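Local coordinates for protein clp gene regulator (ClgR) (Corynebacterium glutamicum, PDB 3F52) that probably binds DNA through a helix-turn-helix domain and activates transcription, as the regulator of the genes for the Clp caseinolytic protease, at residues B[25-30]-B[63-68]; B[31-36]-B[75-80]. All coordinates share one frame; numbering follows the deposited sequence.

Contact 1: B[25-30]-B[63-68]; sequences LREALG and RGRKEV
E27 OE2 is gripped by two bonds. R65 NH2 donates to E27 OE2 across 2.9 Å, nearly straight at 167°, within the guanidinium plane and onto the anti lone pair. A water donates to E27 OE2 and accepts from R65 NH1, its oxygen 3.0 Å from R65 NH1, so it closes the salt bridge into a ring. R65 reaches back because its chain bends at chi2 (-66°), and R65 NH2 also bonds G64 O at 3.0 Å from above the carbonyl plane. G64 O takes a second, weak bond from R26 NE at 2.9 Å. R26 extends from CG to NE over the loop, and R26 NH2 meets E67 OE2 at 2.8 Å, the guanidinium and carboxylate planes 84° apart. Both ends of this pair continue into the second subunit, where S70 bonds E67 OE2 and E71 forms a salt bridge with R26 NH2. Underneath, just past helix 55-62, G64 with its positive phi closes the Schellman motif, G64 CA 3.6 Å from E27 CA. Two acid-arginine pairs, joined through the shared carbonyl of G64, thus fasten the loop to the first turns of helix 25-40, and like-charged R26 and R65 are probably balanced by the two glutamates.

Contact 2: B[31-36]-B[75-80]; sequences AALRSF and SVCHAL
Helices 25-40 and 70-80 belong to the all-helical bundle of an XRE-type helix-turn-helix domain, and here they face each other across its hydrophobic core. Segments 31-36 and 75-80 run nearly parallel, at 20°, with their axes 11.0 Å apart. At that spacing the backbones stay well separated, and the contact is made by side chains reaching inward, with no hydrogen bond between them. L33 and L80 carry the contact, and L33 works through a single methyl, CD2. Its CG lies beside the backbone N (chi1 -74°) and CD1 continues the chain, so CD2 is the branch that turns to the other helix. L33 CD2 meets L80 CD1 at 4.0 Å. On the same side of helix 70-80, L33 CD2 also lies 4.0 Å from C77 SG, and V76 CG1 is 4.1 Å from L33 CD2. L80 crosses L33 at about a right angle, and L80 CD1 also rests against F36 CB at 3.9 Å. The other branch, L80 CD2, lies 3.9 Å from F36 O. F36 therefore offers its CB and backbone to L80, while the end of its side chain leads away, and F36 also packs on V87 and E90 of helix 84-92. V87 also touches L33 and C77 and so closes one flank of the contact; L61 of helix 55-62 packs on L33, and L47 and S51 of helix 44-51 lie against L80 and V76 respectively.

Both contacts use helix 25-40: contact 1 takes its first turns and contact 2 the following ones, with centres about 12 Å apart. Contact 1 is partly buried and mainly polar, joining the helix to the loop that leads from helix 55-62 to helix 70-80, at a place where the second subunit also reaches in. Contact 2 is buried and apolar, lies nearer the centre of the chain, and has no other chain of the assembly against it. The change from charged pairs to methyl, sulfur and CB packing follows that move inward. They meet where R34 NH1 packs on R63 CA at 4.0 Å, and helix 70-80 follows directly on the loop of contact 1.

Contact 1: B[25-30]-B[63-68]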
ATOM      1  N   LEU B  25       0.006  -0.060  -7.027  1.00 24.82           N
ATOM      2  CA  LEU B  25       0.382  -0.569  -5.704  1.00 26.67           C
ATOM      3  C   LEU B  25      -0.097  -1.998  -5.497  1.00 27.25           C
ATOM      4  O   LEU B  25       0.658  -2.834  -4.994  1.00 27.53           O
ATOM      5  CB  LEU B  25      -0.174   0.329  -4.586  1.00 27.73           C
ATOM      6  CG  LEU B  25       0.184  -0.170  -3.161  1.00 30.65           C
ATOM      7  CD1 LEU B  25       1.721  -0.389  -2.962  1.00 29.86           C
ATOM      8  CD2 LEU B  25      -0.385   0.779  -2.114  1.00 34.32           C
ATOM      9  N   ARG B  26      -1.365  -2.275  -5.846  1.00 26.74           N
ATOM     10  CA  ARG B  26      -1.918  -3.585  -5.537  1.00 25.78           C
ATOM     11  C   ARG B  26      -1.176  -4.701  -6.265  1.00 26.42           C
ATOM     12  O   ARG B  26      -1.074  -5.789  -5.728  1.00 27.01           O
ATOM     13  CB  ARG B  26      -3.439  -3.659  -5.782  1.00 26.20           C
ATOM     14  CG  ARG B  26      -3.882  -3.300  -7.202  1.00 24.22           C
ATOM     15  CD  ARG B  26      -5.332  -3.806  -7.389  1.00 24.71           C
ATOM     16  NE  ARG B  26      -5.895  -3.494  -8.700  1.00 22.80           N
ATOM     17  CZ  ARG B  26      -6.454  -2.331  -9.034  1.00 23.44           C
ATOM     18  NH1 ARG B  26      -6.922  -2.172 -10.264  1.00 22.42           N
ATOM     19  NH2 ARG B  26      -6.474  -1.304  -8.160  1.00 23.07           N
ATOM     20  N   GLU B  27      -0.701  -4.425  -7.487  1.00 25.12           N
ATOM     21  CA  GLU B  27       0.155  -5.337  -8.250  1.00 25.64           C
ATOM     22  C   GLU B  27       1.502  -5.561  -7.570  1.00 26.66           C
ATOM     23  O   GLU B  27       1.959  -6.696  -7.438  1.00 27.51           O
ATOM     24  CB  GLU B  27       0.370  -4.791  -9.649  1.00 25.26           C
ATOM     25  CG  GLU B  27      -0.934  -4.839 -10.478  1.00 23.54           C
ATOM     26  CD  GLU B  27      -0.841  -4.155 -11.807  1.00 27.23           C
ATOM     27  OE1 GLU B  27       0.021  -3.266 -11.964  1.00 25.06           O
ATOM     28  OE2 GLU B  27      -1.655  -4.493 -12.699  1.00 26.23           O
ATOM     29  N   ALA B  28       2.127  -4.473  -7.131  1.00 27.03           N
ATOM     30  CA  ALA B  28       3.435  -4.576  -6.469  1.00 28.25           C
ATOM     31  C   ALA B  28       3.274  -5.313  -5.113  1.00 28.75           C
ATOM     32  O   ALA B  28       4.051  -6.207  -4.786  1.00 30.26           O
ATOM     33  CB  ALA B  28       4.033  -3.154  -6.275  1.00 27.91           C
ATOM     34  N   LEU B  29       2.270  -4.944  -4.343  1.00 29.08           N
ATOM     35  CA  LEU B  29       1.983  -5.612  -3.076  1.00 30.62           C
ATOM     36  C   LEU B  29       1.648  -7.084  -3.277  1.00 30.11           C
ATOM     37  O   LEU B  29       2.096  -7.951  -2.504  1.00 29.35           O
ATOM     38  CB  LEU B  29       0.804  -4.922  -2.405  1.00 31.38           C
ATOM     39  CG  LEU B  29       0.582  -4.785  -0.911  1.00 36.77           C
ATOM     40  CD1 LEU B  29       1.825  -4.195  -0.253  1.00 37.91           C
ATOM     41  CD2 LEU B  29      -0.666  -3.864  -0.623  1.00 34.86           C
ATOM     42  N   GLY B  30       0.843  -7.376  -4.306  1.00 28.96           N
ATOM     43  CA  GLY B  30       0.525  -8.795  -4.597  1.00 28.71           C
ATOM     44  C   GLY B  30       1.761  -9.612  -4.941  1.00 28.81           C
ATOM     45  O   GLY B  30       1.919 -10.750  -4.502  1.00 29.19           O
ATOM     46  N   ARG B  63      -2.215 -11.416  -7.700  1.00 27.77           N
ATOM     47  CA  ARG B  63      -2.133 -10.956  -9.084  1.00 27.59           C
ATOM     48  C   ARG B  63      -2.443  -9.460  -9.290  1.00 27.45           C
ATOM     49  O   ARG B  63      -2.490  -8.999 -10.425  1.00 27.42           O
ATOM     50  CB  ARG B  63      -3.022 -11.830  -9.988  1.00 27.70           C
ATOM     51  CG  ARG B  63      -2.361 -13.184 -10.272  1.00 31.02           C
ATOM     52  CD  ARG B  63      -3.140 -14.008 -11.280  1.00 33.87           C
ATOM     53  NE  ARG B  63      -4.394 -14.503 -10.721  1.00 33.85           N
ATOM     54  CZ  ARG B  63      -5.590 -13.971 -10.949  1.00 33.64           C
ATOM     55  NH1 ARG B  63      -6.660 -14.533 -10.382  1.00 35.22           N
ATOM     56  NH2 ARG B  63      -5.728 -12.908 -11.745  1.00 30.40           N
ATOM     57  N   GLY B  64      -2.656  -8.720  -8.202  1.00 26.08           N
ATOM     58  CA  GLY B  64      -2.887  -7.270  -8.298  1.00 26.06           C
ATOM     59  C   GLY B  64      -4.271  -6.966  -8.788  1.00 25.83           C
ATOM     60  O   GLY B  64      -4.506  -5.956  -9.456  1.00 25.25           O
ATOM     61  N   ARG B  65      -5.216  -7.852  -8.457  1.00 26.03           N
ATOM     62  CA  ARG B  65      -6.606  -7.661  -8.893  1.00 26.73           C
ATOM     63  C   ARG B  65      -7.591  -7.469  -7.743  1.00 27.92           C
ATOM     64  O   ARG B  65      -8.821  -7.522  -7.948  1.00 28.63           O
ATOM     65  CB  ARG B  65      -7.029  -8.825  -9.789  1.00 25.71           C
ATOM     66  CG  ARG B  65      -6.080  -9.030 -11.005  1.00 25.38           C
ATOM     67  CD  ARG B  65      -6.183  -7.807 -11.965  1.00 23.89           C
ATOM     68  NE  ARG B  65      -5.298  -7.923 -13.124  1.00 23.56           N
ATOM     69  CZ  ARG B  65      -4.176  -7.221 -13.294  1.00 21.08           C
ATOM     70  NH1 ARG B  65      -3.438  -7.419 -14.397  1.00 23.83           N
ATOM     71  NH2 ARG B  65      -3.802  -6.341 -12.381  1.00 21.38           N
ATOM     72  N   LYS B  66      -7.058  -7.249  -6.541  1.00 28.71           N
ATOM     73  CA  LYS B  66      -7.884  -6.883  -5.390  1.00 30.91           C
ATOM     74  C   LYS B  66      -7.268  -5.744  -4.620  1.00 30.94           C
ATOM     75  O   LYS B  66      -6.073  -5.765  -4.336  1.00 31.43           O
ATOM     76  CB  LYS B  66      -8.002  -8.057  -4.414  1.00 31.29           C
ATOM     77  CG  LYS B  66      -8.830  -9.171  -4.870  1.00 35.46           C
ATOM     78  CD  LYS B  66     -10.302  -8.889  -4.678  1.00 39.02           C
ATOM     79  CE  LYS B  66     -11.094 -10.160  -4.918  1.00 43.48           C
ATOM     80  NZ  LYS B  66     -12.506  -9.860  -5.251  1.00 47.28           N
ATOM     81  N   GLU B  67      -8.086  -4.769  -4.251  1.00 31.80           N
ATOM     82  CA  GLU B  67      -7.668  -3.774  -3.283  1.00 34.57           C
ATOM     83  C   GLU B  67      -7.997  -4.307  -1.877  1.00 36.18           C
ATOM     84  O   GLU B  67      -9.177  -4.530  -1.571  1.00 38.68           O
ATOM     85  CB  GLU B  67      -8.422  -2.471  -3.539  1.00 34.02           C
ATOM     86  CG  GLU B  67      -7.953  -1.676  -4.762  1.00 32.78           C
ATOM     87  CD  GLU B  67      -6.570  -1.054  -4.553  1.00 33.77           C
ATOM     88  OE1 GLU B  67      -6.285  -0.457  -3.473  1.00 32.78           O
ATOM     89  OE2 GLU B  67      -5.754  -1.188  -5.476  1.00 30.01           O
ATOM     90  N   VAL B  68      -6.974  -4.503  -1.051  1.00 37.43           N
ATOM     91  CA  VAL B  68      -7.097  -5.176   0.263  1.00 38.06           C
ATOM     92  C   VAL B  68      -7.206  -4.113   1.348  1.00 36.77           C
ATOM     93  O   VAL B  68      -6.526  -3.095   1.259  1.00 36.96           O
ATOM     94  CB  VAL B  68      -5.869  -6.131   0.520  1.00 38.02           C
ATOM     95  CG1 VAL B  68      -4.532  -5.384   0.633  1.00 40.15           C
ATOM     96  CG2 VAL B  68      -6.068  -6.999   1.763  1.00 40.40           C
TER
HETATM   97  O   HOH W   1      -1.236  -5.492 -15.065  1.00 47.41           O

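Contact 2: B[31-36]-B[75-80]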
ATOM      1  N   ALA B  31       2.647  -9.037  -5.739  1.00 28.88           N
ATOM      2  CA  ALA B  31       3.886  -9.707  -6.132  1.00 29.42           C
ATOM      3  C   ALA B  31       4.778  -9.951  -4.900  1.00 29.07           C
ATOM      4  O   ALA B  31       5.395 -11.017  -4.782  1.00 29.15           O
ATOM      5  CB  ALA B  31       4.617  -8.905  -7.184  1.00 29.52           C
ATOM      6  N   ALA B  32       4.816  -8.978  -3.983  1.00 29.29           N
ATOM      7  CA  ALA B  32       5.582  -9.102  -2.729  1.00 29.79           C
ATOM      8  C   ALA B  32       5.015 -10.261  -1.887  1.00 30.19           C
ATOM      9  O   ALA B  32       5.752 -11.142  -1.452  1.00 29.68           O
ATOM     10  CB  ALA B  32       5.534  -7.804  -1.958  1.00 29.82           C
ATOM     11  N   LEU B  33       3.697 -10.254  -1.694  1.00 29.83           N
ATOM     12  CA  LEU B  33       3.020 -11.317  -0.933  1.00 31.20           C
ATOM     13  C   LEU B  33       3.314 -12.681  -1.516  1.00 30.84           C
ATOM     14  O   LEU B  33       3.622 -13.619  -0.775  1.00 30.94           O
ATOM     15  CB  LEU B  33       1.515 -11.073  -0.889  1.00 30.72           C
ATOM     16  CG  LEU B  33       1.059  -9.930   0.048  1.00 31.81           C
ATOM     17  CD1 LEU B  33      -0.377  -9.528  -0.268  1.00 33.11           C
ATOM     18  CD2 LEU B  33       1.213 -10.310   1.551  1.00 31.72           C
ATOM     19  N   ARG B  34       3.242 -12.794  -2.838  1.00 31.28           N
ATOM     20  CA  ARG B  34       3.549 -14.064  -3.505  1.00 32.97           C
ATOM     21  C   ARG B  34       4.987 -14.521  -3.208  1.00 32.59           C
ATOM     22  O   ARG B  34       5.237 -15.696  -2.904  1.00 31.52           O
ATOM     23  CB  ARG B  34       3.337 -13.961  -5.017  1.00 32.96           C
ATOM     24  CG  ARG B  34       3.560 -15.317  -5.728  1.00 35.47           C
ATOM     25  CD  ARG B  34       3.578 -15.209  -7.264  1.00 36.91           C
ATOM     26  NE  ARG B  34       2.477 -14.405  -7.813  1.00 45.00           N
ATOM     27  CZ  ARG B  34       2.631 -13.204  -8.393  1.00 46.48           C
ATOM     28  NH1 ARG B  34       1.564 -12.561  -8.853  1.00 47.13           N
ATOM     29  NH2 ARG B  34       3.857 -12.656  -8.541  1.00 43.87           N
ATOM     30  N   SER B  35       5.932 -13.583  -3.266  1.00 32.68           N
ATOM     31  CA  SER B  35       7.315 -13.941  -2.991  1.00 33.96           C
ATOM     32  C   SER B  35       7.532 -14.336  -1.506  1.00 33.19           C
ATOM     33  O   SER B  35       8.273 -15.287  -1.239  1.00 35.00           O
ATOM     34  CB  SER B  35       8.303 -12.873  -3.495  1.00 33.97           C
ATOM     35  OG  SER B  35       8.456 -11.846  -2.559  1.00 40.15           O
ATOM     36  N   PHE B  36       6.858 -13.675  -0.560  1.00 32.74           N
ATOM     37  CA  PHE B  36       6.944 -14.059   0.857  1.00 31.81           C
ATOM     38  C   PHE B  36       6.335 -15.447   1.074  1.00 32.15           C
ATOM     39  O   PHE B  36       6.834 -16.239   1.880  1.00 31.44           O
ATOM     40  CB  PHE B  36       6.238 -13.055   1.773  1.00 31.74           C
ATOM     41  CG  PHE B  36       7.093 -11.876   2.182  1.00 32.24           C
ATOM     42  CD1 PHE B  36       7.307 -10.806   1.301  1.00 31.78           C
ATOM     43  CD2 PHE B  36       7.678 -11.826   3.443  1.00 34.16           C
ATOM     44  CE1 PHE B  36       8.090  -9.694   1.678  1.00 29.97           C
ATOM     45  CE2 PHE B  36       8.464 -10.713   3.845  1.00 32.92           C
ATOM     46  CZ  PHE B  36       8.672  -9.652   2.951  1.00 32.33           C
ATOM     47  N   SER B  75      -3.587  -9.338   8.459  1.00 33.02           N
ATOM     48  CA  SER B  75      -3.912 -10.750   8.721  1.00 33.55           C
ATOM     49  C   SER B  75      -3.122 -11.729   7.857  1.00 33.55           C
ATOM     50  O   SER B  75      -2.604 -12.734   8.361  1.00 34.07           O
ATOM     51  CB  SER B  75      -5.402 -10.990   8.521  1.00 33.88           C
ATOM     52  OG  SER B  75      -6.104 -10.376   9.562  1.00 34.67           O
ATOM     53  N   VAL B  76      -3.051 -11.438   6.564  1.00 33.47           N
ATOM     54  CA  VAL B  76      -2.295 -12.257   5.609  1.00 33.20           C
ATOM     55  C   VAL B  76      -0.797 -12.251   5.958  1.00 33.36           C
ATOM     56  O   VAL B  76      -0.163 -13.304   5.966  1.00 33.46           O
ATOM     57  CB  VAL B  76      -2.578 -11.837   4.114  1.00 33.34           C
ATOM     58  CG1 VAL B  76      -1.748 -12.638   3.137  1.00 33.76           C
ATOM     59  CG2 VAL B  76      -4.078 -11.999   3.771  1.00 31.57           C
ATOM     60  N   CYS B  77      -0.254 -11.076   6.288  1.00 33.27           N
ATOM     61  CA  CYS B  77       1.131 -10.982   6.733  1.00 33.40           C
ATOM     62  C   CYS B  77       1.393 -11.736   8.044  1.00 33.48           C
ATOM     63  O   CYS B  77       2.393 -12.437   8.156  1.00 33.18           O
ATOM     64  CB  CYS B  77       1.568  -9.520   6.844  1.00 33.05           C
ATOM     65  SG  CYS B  77       1.605  -8.695   5.236  1.00 34.05           S
ATOM     66  N   HIS B  78       0.524 -11.572   9.041  1.00 33.50           N
ATOM     67  CA  HIS B  78       0.645 -12.365  10.286  1.00 34.21           C
ATOM     68  C   HIS B  78       0.681 -13.876  10.010  1.00 34.03           C
ATOM     69  O   HIS B  78       1.504 -14.598  10.579  1.00 34.11           O
ATOM     70  CB  HIS B  78      -0.454 -12.015  11.297  1.00 34.69           C
ATOM     71  CG  HIS B  78      -0.277 -12.680  12.631  1.00 36.57           C
ATOM     72  ND1 HIS B  78      -0.941 -13.838  12.982  1.00 39.69           N
ATOM     73  CD2 HIS B  78       0.491 -12.352  13.697  1.00 38.74           C
ATOM     74  CE1 HIS B  78      -0.594 -14.191  14.207  1.00 39.17           C
ATOM     75  NE2 HIS B  78       0.275 -13.306  14.663  1.00 39.73           N
ATOM     76  N   ALA B  79      -0.201 -14.343   9.124  1.00 34.16           N
ATOM     77  CA  ALA B  79      -0.222 -15.752   8.706  1.00 33.99           C
ATOM     78  C   ALA B  79       1.079 -16.191   8.007  1.00 34.27           C
ATOM     79  O   ALA B  79       1.481 -17.348   8.117  1.00 34.07           O
ATOM     80  CB  ALA B  79      -1.420 -16.029   7.838  1.00 33.89           C
ATOM     81  N   LEU B  80       1.730 -15.274   7.297  1.00 34.77           N
ATOM     82  CA  LEU B  80       3.055 -15.521   6.706  1.00 35.21           C
ATOM     83  C   LEU B  80       4.193 -15.332   7.705  1.00 35.35           C
ATOM     84  O   LEU B  80       5.345 -15.676   7.415  1.00 36.35           O
ATOM     85  CB  LEU B  80       3.295 -14.577   5.517  1.00 35.97           C
ATOM     86  CG  LEU B  80       2.613 -14.866   4.175  1.00 35.44           C
ATOM     87  CD1 LEU B  80       2.672 -13.636   3.281  1.00 37.49           C
ATOM     88  CD2 LEU B  80       3.237 -16.093   3.503  1.00 39.10           C
TER